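Local coordinates for protein methanosaeta concilii ACLY-B (Methanothrix soehngenii, PDB 6ZNW) that probably serves as one subunit of ATP citrate lyase, which forms citryl-coenzyme A and splits it into acetyl-coenzyme A and oxaloacetate, at residues 14-19 against 44-49; 70-75 against 101-106. One frame throughout, in Å; residues are numbered along the deposited sequence.

Contact 1. Residues 14-19 against 44-49; sequences KAFVYG and AIINPS. With Q5B ((3S)-citryl-Coenzyme A), chain F.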
loop_
_atom_site.group_PDB
_atom_site.type_symbol
_atom_site.label_atom_id
_atom_site.label_comp_id
_atom_site.label_asym_id
_atom_site.label_seq_id
_atom_site.Cartn_x
_atom_site.Cartn_y
_atom_site.Cartn_z
ATOM N N LYS B 14 -4.666 -9.997 -50.355
ATOM C CA LYS B 14 -4.694 -9.984 -48.895
ATOM C C LYS B 14 -3.980 -11.246 -48.399
ATOM O O LYS B 14 -4.076 -12.306 -49.028
ATOM C CB LYS B 14 -6.126 -9.872 -48.365
ATOM C CG LYS B 14 -6.718 -8.482 -48.553
ATOM C CD LYS B 14 -6.200 -7.509 -47.508
ATOM C CE LYS B 14 -6.937 -6.196 -47.603
ATOM N NZ LYS B 14 -6.340 -5.295 -48.628
ATOM N N ALA B 15 -3.210 -11.118 -47.313
ATOM C CA ALA B 15 -2.373 -12.210 -46.853
ATOM C C ALA B 15 -2.373 -12.424 -45.354
ATOM O O ALA B 15 -2.674 -11.518 -44.601
ATOM C CB ALA B 15 -0.938 -11.978 -47.342
ATOM N N PHE B 16 -2.023 -13.635 -44.925
ATOM C CA PHE B 16 -1.803 -13.956 -43.529
ATOM C C PHE B 16 -0.302 -14.127 -43.380
ATOM O O PHE B 16 0.364 -14.613 -44.297
ATOM C CB PHE B 16 -2.448 -15.283 -43.152
ATOM C CG PHE B 16 -3.942 -15.344 -43.285
ATOM C CD1 PHE B 16 -4.750 -14.440 -42.619
ATOM C CD2 PHE B 16 -4.546 -16.364 -43.995
ATOM C CE1 PHE B 16 -6.136 -14.522 -42.712
ATOM C CE2 PHE B 16 -5.929 -16.449 -44.076
ATOM C CZ PHE B 16 -6.715 -15.527 -43.433
ATOM N N VAL B 17 0.234 -13.735 -42.233
ATOM C CA VAL B 17 1.638 -13.959 -41.938
ATOM C C VAL B 17 1.627 -15.019 -40.843
ATOM O O VAL B 17 1.085 -14.775 -39.772
ATOM C CB VAL B 17 2.392 -12.677 -41.509
ATOM C CG1 VAL B 17 3.795 -13.012 -41.022
ATOM C CG2 VAL B 17 2.452 -11.669 -42.648
ATOM N N TYR B 18 2.117 -16.228 -41.149
ATOM C CA TYR B 18 2.201 -17.298 -40.167
ATOM C C TYR B 18 3.543 -17.136 -39.447
ATOM O O TYR B 18 4.607 -17.252 -40.059
ATOM C CB TYR B 18 2.089 -18.698 -40.818
ATOM C CG TYR B 18 2.012 -19.798 -39.785
ATOM C CD1 TYR B 18 3.152 -20.260 -39.148
ATOM C CD2 TYR B 18 0.790 -20.310 -39.378
ATOM C CE1 TYR B 18 3.085 -21.234 -38.160
ATOM C CE2 TYR B 18 0.708 -21.286 -38.390
ATOM C CZ TYR B 18 1.860 -21.735 -37.770
ATOM O OH TYR B 18 1.807 -22.715 -36.802
ATOM N N GLY B 19 3.470 -16.896 -38.147
ATOM C CA GLY B 19 4.631 -16.671 -37.303
ATOM C C GLY B 19 4.692 -15.206 -36.906
ATOM O O GLY B 19 4.453 -14.334 -37.739
ATOM N N ALA B 44 -4.454 -10.792 -41.211
ATOM C CA ALA B 44 -4.228 -11.269 -39.841
ATOM C C ALA B 44 -2.867 -11.948 -39.691
ATOM O O ALA B 44 -2.244 -12.321 -40.679
ATOM C CB ALA B 44 -5.356 -12.229 -39.414
ATOM N N ILE B 45 -2.400 -12.082 -38.449
ATOM C CA ILE B 45 -1.178 -12.783 -38.122
ATOM C C ILE B 45 -1.598 -14.097 -37.477
ATOM O O ILE B 45 -2.534 -14.119 -36.679
ATOM C CB ILE B 45 -0.322 -11.945 -37.143
ATOM C CG1 ILE B 45 0.068 -10.596 -37.762
ATOM C CG2 ILE B 45 0.915 -12.721 -36.651
ATOM C CD1 ILE B 45 0.106 -9.521 -36.775
ATOM N N ILE B 46 -0.921 -15.193 -37.825
ATOM C CA ILE B 46 -1.188 -16.468 -37.185
ATOM C C ILE B 46 -0.042 -16.718 -36.204
ATOM O O ILE B 46 1.098 -16.872 -36.613
ATOM C CB ILE B 46 -1.454 -17.611 -38.190
ATOM C CG1 ILE B 46 -2.513 -17.164 -39.230
ATOM C CG2 ILE B 46 -1.909 -18.874 -37.450
ATOM C CD1 ILE B 46 -2.528 -17.936 -40.505
ATOM N N ASN B 47 -0.331 -16.609 -34.908
ATOM C CA ASN B 47 0.635 -16.802 -33.838
ATOM C C ASN B 47 0.196 -18.030 -33.036
ATOM O O ASN B 47 -0.749 -17.952 -32.246
ATOM C CB ASN B 47 0.700 -15.551 -32.955
ATOM C CG ASN B 47 1.800 -15.558 -31.919
ATOM O OD1 ASN B 47 2.477 -16.565 -31.692
ATOM N ND2 ASN B 47 1.996 -14.428 -31.257
ATOM N N PRO B 48 0.860 -19.183 -33.249
ATOM C CA PRO B 48 0.439 -20.410 -32.546
ATOM C C PRO B 48 0.516 -20.346 -31.020
ATOM O O PRO B 48 -0.193 -21.081 -30.328
ATOM C CB PRO B 48 1.338 -21.510 -33.130
ATOM C CG PRO B 48 2.424 -20.815 -33.849
ATOM C CD PRO B 48 1.972 -19.426 -34.188
ATOM N N SER B 49 1.325 -19.437 -30.496
ATOM C CA SER B 49 1.492 -19.287 -29.064
ATOM C C SER B 49 0.430 -18.388 -28.424
ATOM O O SER B 49 0.170 -18.526 -27.225
ATOM C CB SER B 49 2.878 -18.711 -28.788
ATOM O OG SER B 49 3.060 -18.313 -27.437
HETATM N N Q5B F . 8.836 -16.925 -22.663
HETATM C C Q5B F . 8.469 -11.259 -17.507
HETATM O O Q5B F . 8.844 -11.146 -20.252
HETATM C C1 Q5B F . 9.611 -12.056 -18.159
HETATM C C10 Q5B F . 9.121 -17.482 -20.556
HETATM C C11 Q5B F . 8.851 -18.000 -21.809
HETATM C C12 Q5B F . 8.735 -20.063 -21.033
HETATM C C13 Q5B F . 9.169 -18.397 -19.489
HETATM C C14 Q5B F . 9.124 -13.490 -18.504
HETATM C C15 Q5B F . 8.456 -14.238 -17.348
HETATM C C16 Q5B F . 8.711 -15.862 -15.530
HETATM C C17 Q5B F . 8.618 -14.949 -14.322
HETATM C C18 Q5B F . 9.967 -14.702 -13.684
HETATM C C19 Q5B F . 11.439 -13.086 -12.588
HETATM C C2 Q5B F . 10.817 -12.096 -17.202
HETATM C C20 Q5B F . 12.410 -12.278 -13.432
HETATM C C21 Q5B F . 13.209 -10.346 -11.630
HETATM C C22 Q5B F . 14.248 -9.544 -10.892
HETATM C C23 Q5B F . 15.034 -8.519 -11.726
HETATM C C24 Q5B F . 14.168 -7.915 -12.848
HETATM C C25 Q5B F . 14.788 -7.016 -13.926
HETATM C C26 Q5B F . 15.516 -7.420 -10.764
HETATM C C3 Q5B F . 10.004 -11.316 -19.431
HETATM C C4 Q5B F . 8.430 -13.683 -24.735
HETATM C C5 Q5B F . 8.490 -15.022 -25.451
HETATM C C6 Q5B F . 7.182 -15.785 -25.647
HETATM C C7 Q5B F . 7.055 -16.594 -24.358
HETATM C C8 Q5B F . 8.521 -16.941 -24.084
HETATM C C9 Q5B F . 9.102 -15.828 -21.886
HETATM N N1 Q5B F . 9.284 -16.105 -20.618
HETATM N N2 Q5B F . 8.650 -19.286 -22.116
HETATM N N3 Q5B F . 8.966 -19.706 -19.770
HETATM N N4 Q5B F . 9.358 -18.043 -18.219
HETATM N N5 Q5B F . 9.197 -15.160 -16.708
HETATM N N6 Q5B F . 10.229 -13.449 -13.315
HETATM O O1 Q5B F . 9.990 -10.142 -22.292
HETATM O O10 Q5B F . 6.190 -15.858 -28.809
HETATM O O11 Q5B F . 7.367 -18.186 -28.804
HETATM O O12 Q5B F . 5.370 -17.758 -27.286
HETATM O O13 Q5B F . 7.290 -13.973 -17.027
HETATM O O14 Q5B F . 10.747 -15.625 -13.478
HETATM O O15 Q5B F . 12.054 -10.051 -11.684
HETATM O O16 Q5B F . 14.171 -6.745 -14.970
HETATM O O17 Q5B F . 16.024 -6.558 -13.683
HETATM O O18 Q5B F . 14.949 -6.355 -10.655
HETATM O O19 Q5B F . 16.517 -7.783 -9.959
HETATM O O2 Q5B F . 7.543 -9.556 -21.529
HETATM O O20 Q5B F . 16.137 -9.195 -12.333
HETATM O O21 Q5B F . 10.184 -14.239 -19.088
HETATM O O3 Q5B F . 8.151 -11.825 -22.494
HETATM O O4 Q5B F . 6.111 -13.205 -21.592
HETATM O O5 Q5B F . 5.825 -11.528 -23.479
HETATM O O6 Q5B F . 7.232 -13.608 -23.930
HETATM O O7 Q5B F . 9.318 -15.956 -24.722
HETATM O O8 Q5B F . 6.222 -17.747 -24.392
HETATM O O9 Q5B F . 7.503 -16.712 -26.709
HETATM P P Q5B F . 8.686 -10.557 -21.685
HETATM P P1 Q5B F . 6.755 -12.547 -22.787
HETATM P P2 Q5B F . 6.588 -17.104 -27.982
HETATM S S Q5B F . 13.861 -11.755 -12.441
#
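The Phe16 ring turns an edge to Ala44: the carbonyl O of Ala44 lies in the ring plane, 3.8 Å from Phe16 CD1. The Tyr18 ring has Ile46 O over one face, and Pro48 CG comes at it obliquely, 3.6 Å from Tyr18 OH. These residues join 15-18 and 42-46, neighbouring parallel strands in a mixed, Rossmann-like sheet. With helix 22-34 between them they form a beta-alpha-beta unit. Three backbone hydrogen bonds join them. Val17 N donates to Ala44 O at 3.2 Å, Ile46 N to Val17 O at 2.8 Å with an N-H...O angle of 172°, and Gly19 N to Ile46 O.

Ile46 serves both aromatic residues. Its CD1 packs on Phe16 CB at 3.7 Å. Its CG2 lies against Tyr18 CD2 at 3.6 Å, the two side chains crossing at about a right angle. Tyr18 CG is anti to the backbone N (chi1 -173°), which carries the ring along to Pro48. Val17 and Ile45 point to the other face of the sheet.

Beyond the strand, the chain reaches citryl-coenzyme A, which is also hydrogen-bonded by Arg580 of a second subunit. Ser49 OG is modelled 2.4 Å from O12 of its 3'-phosphate, a doubtfully short hydrogen bond.

Contact 2. Residues 70-75 against 101-106; sequences TIPLAA and LKEDTI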
loop_
_atom_site.group_PDB
_atom_site.type_symbol
_atom_site.label_atom_id
_atom_site.label_comp_id
_atom_site.label_asym_id
_atom_site.label_seq_id
_atom_site.Cartn_x
_atom_site.Cartn_y
_atom_site.Cartn_z
ATOM N N THR B 70 -4.692 -20.332 -34.844
ATOM C CA THR B 70 -4.633 -21.346 -35.906
ATOM C C THR B 70 -4.961 -20.802 -37.308
ATOM O O THR B 70 -5.587 -19.749 -37.427
ATOM C CB THR B 70 -5.558 -22.537 -35.566
ATOM O OG1 THR B 70 -6.924 -22.194 -35.813
ATOM C CG2 THR B 70 -5.394 -23.042 -34.138
ATOM N N ILE B 71 -4.558 -21.543 -38.363
ATOM C CA ILE B 71 -4.838 -21.216 -39.765
ATOM C C ILE B 71 -6.356 -21.283 -40.059
ATOM O O ILE B 71 -6.884 -20.304 -40.583
ATOM C CB ILE B 71 -3.973 -22.068 -40.753
ATOM C CG1 ILE B 71 -2.485 -21.680 -40.660
ATOM C CG2 ILE B 71 -4.485 -21.981 -42.198
ATOM C CD1 ILE B 71 -1.543 -22.710 -41.213
ATOM N N PRO B 72 -7.097 -22.359 -39.679
ATOM C CA PRO B 72 -8.549 -22.371 -39.939
ATOM C C PRO B 72 -9.322 -21.227 -39.280
ATOM O O PRO B 72 -10.290 -20.758 -39.863
ATOM C CB PRO B 72 -9.002 -23.728 -39.383
ATOM C CG PRO B 72 -7.780 -24.576 -39.397
ATOM C CD PRO B 72 -6.666 -23.627 -39.054
ATOM N N LEU B 73 -8.921 -20.782 -38.075
ATOM C CA LEU B 73 -9.622 -19.687 -37.391
ATOM C C LEU B 73 -9.410 -18.367 -38.121
ATOM O O LEU B 73 -10.359 -17.604 -38.275
ATOM C CB LEU B 73 -9.197 -19.562 -35.918
ATOM C CG LEU B 73 -9.827 -20.549 -34.943
ATOM C CD1 LEU B 73 -9.123 -20.508 -33.603
ATOM C CD2 LEU B 73 -11.291 -20.279 -34.764
ATOM N N ALA B 74 -8.182 -18.117 -38.599
ATOM C CA ALA B 74 -7.861 -16.912 -39.350
ATOM C C ALA B 74 -8.555 -16.916 -40.714
ATOM O O ALA B 74 -9.153 -15.918 -41.086
ATOM C CB ALA B 74 -6.355 -16.785 -39.524
ATOM N N ALA B 75 -8.531 -18.046 -41.428
ATOM C CA ALA B 75 -9.163 -18.175 -42.739
ATOM C C ALA B 75 -10.660 -17.932 -42.667
ATOM O O ALA B 75 -11.205 -17.270 -43.544
ATOM C CB ALA B 75 -8.888 -19.552 -43.318
ATOM N N LEU B 101 -2.874 -25.197 -47.505
ATOM C CA LEU B 101 -3.263 -25.704 -48.833
ATOM C C LEU B 101 -4.639 -26.402 -48.791
ATOM O O LEU B 101 -5.369 -26.374 -49.778
ATOM C CB LEU B 101 -2.191 -26.652 -49.435
ATOM C CG LEU B 101 -0.850 -26.041 -49.903
ATOM C CD1 LEU B 101 0.125 -27.129 -50.342
ATOM C CD2 LEU B 101 -1.041 -25.029 -51.031
ATOM N N LYS B 102 -4.998 -27.006 -47.646
ATOM C CA LYS B 102 -6.297 -27.653 -47.465
ATOM C C LYS B 102 -7.449 -26.636 -47.276
ATOM O O LYS B 102 -8.613 -26.997 -47.453
ATOM C CB LYS B 102 -6.241 -28.681 -46.323
ATOM C CG LYS B 102 -5.528 -29.967 -46.742
ATOM C CD LYS B 102 -4.831 -30.693 -45.588
ATOM C CE LYS B 102 -3.861 -31.733 -46.114
ATOM N NZ LYS B 102 -3.165 -32.469 -45.023
ATOM N N GLU B 103 -7.125 -25.368 -46.943
ATOM C CA GLU B 103 -8.109 -24.291 -46.801
ATOM C C GLU B 103 -8.542 -23.871 -48.207
ATOM O O GLU B 103 -7.692 -23.546 -49.035
ATOM C CB GLU B 103 -7.506 -23.077 -46.061
ATOM C CG GLU B 103 -7.299 -23.274 -44.569
ATOM C CD GLU B 103 -8.565 -23.510 -43.771
ATOM O OE1 GLU B 103 -9.585 -22.840 -44.051
ATOM O OE2 GLU B 103 -8.535 -24.370 -42.861
ATOM N N ASP B 104 -9.854 -23.894 -48.484
ATOM C CA ASP B 104 -10.400 -23.546 -49.803
ATOM C C ASP B 104 -10.075 -22.114 -50.240
ATOM O O ASP B 104 -9.942 -21.843 -51.432
ATOM C CB ASP B 104 -11.925 -23.754 -49.831
ATOM C CG ASP B 104 -12.349 -25.202 -49.745
ATOM O OD1 ASP B 104 -11.552 -26.081 -50.151
ATOM O OD2 ASP B 104 -13.486 -25.460 -49.289
ATOM N N THR B 105 -9.946 -21.211 -49.282
ATOM C CA THR B 105 -9.709 -19.805 -49.572
ATOM C C THR B 105 -8.204 -19.447 -49.772
ATOM O O THR B 105 -7.933 -18.397 -50.349
ATOM C CB THR B 105 -10.410 -18.947 -48.526
ATOM O OG1 THR B 105 -10.090 -17.585 -48.765
ATOM C CG2 THR B 105 -10.094 -19.369 -47.097
ATOM N N ILE B 106 -7.243 -20.297 -49.350
ATOM C CA ILE B 106 -5.818 -20.006 -49.579
ATOM C C ILE B 106 -5.352 -20.628 -50.904
ATOM O O ILE B 106 -5.581 -21.807 -51.142
ATOM C CB ILE B 106 -4.921 -20.395 -48.378
ATOM C CG1 ILE B 106 -5.241 -19.536 -47.141
ATOM C CG2 ILE B 106 -3.418 -20.356 -48.741
ATOM C CD1 ILE B 106 -4.726 -18.127 -47.162
#
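Ile71 begins helix 71-77, and its CG2 meets Glu103 CG at 3.9 Å, the two side chains crossing obliquely. Just before it, Thr70 is the N-cap, and its OG1 accepts a weak bond from Leu73 N. Pro72 follows in the first turn. Glu103 OE2 sits 3.5 Å from Pro72 CA and 3.6 Å from Pro72 CG, with the glutamate chain at about a right angle to the proline. One turn on from Ile71, the Ala75 methyl lies against the other carboxylate oxygen, CB 3.4 Å from Glu103 OE1. The same methyl meets Thr105 CG2 at 4.0 Å.

The partners belong to the link between helix 93-102 and strand 108-111 of the Rossmann-like sheet. A type I turn from Glu103 to Ile106 offers both Glu103 and Thr105 to the helix. The bend in the Glu103 chain (chi2 -63°) lays its carboxylate over Pro72 and Ala75. An alanine at Glu103 would lose this cover and is likely to open a gap beside Ile71, Pro72 and Ala75. No hydrogen bond crosses the contact. The acid meets carbon atoms of this helix, so the contact rests on shape and van der Waals packing and gives the carboxylate no hydrogen-bond donor.

How the contacts relate
Contact 1 lies within the sheet and is mostly buried; contact 2 lies on one face of that sheet and is only partly buried. They share no segment, but they touch. Helix 71-77 packs on the side of the sheet that carries Phe16, Tyr18 and Ile46. Phe16 CZ comes 3.4 Å from Ala74 O, and Phe16 CD2 lies 3.6 Å from Ile106 CD1, so one ring reaches both segments of contact 2. Ile71 also touches Tyr18 and Ile46. The chemistry differs with the place. Backbone hydrogen bonds and apolar side chains join the strands. The helix and the turn meet through van der Waals contacts, many of them against a carboxylate.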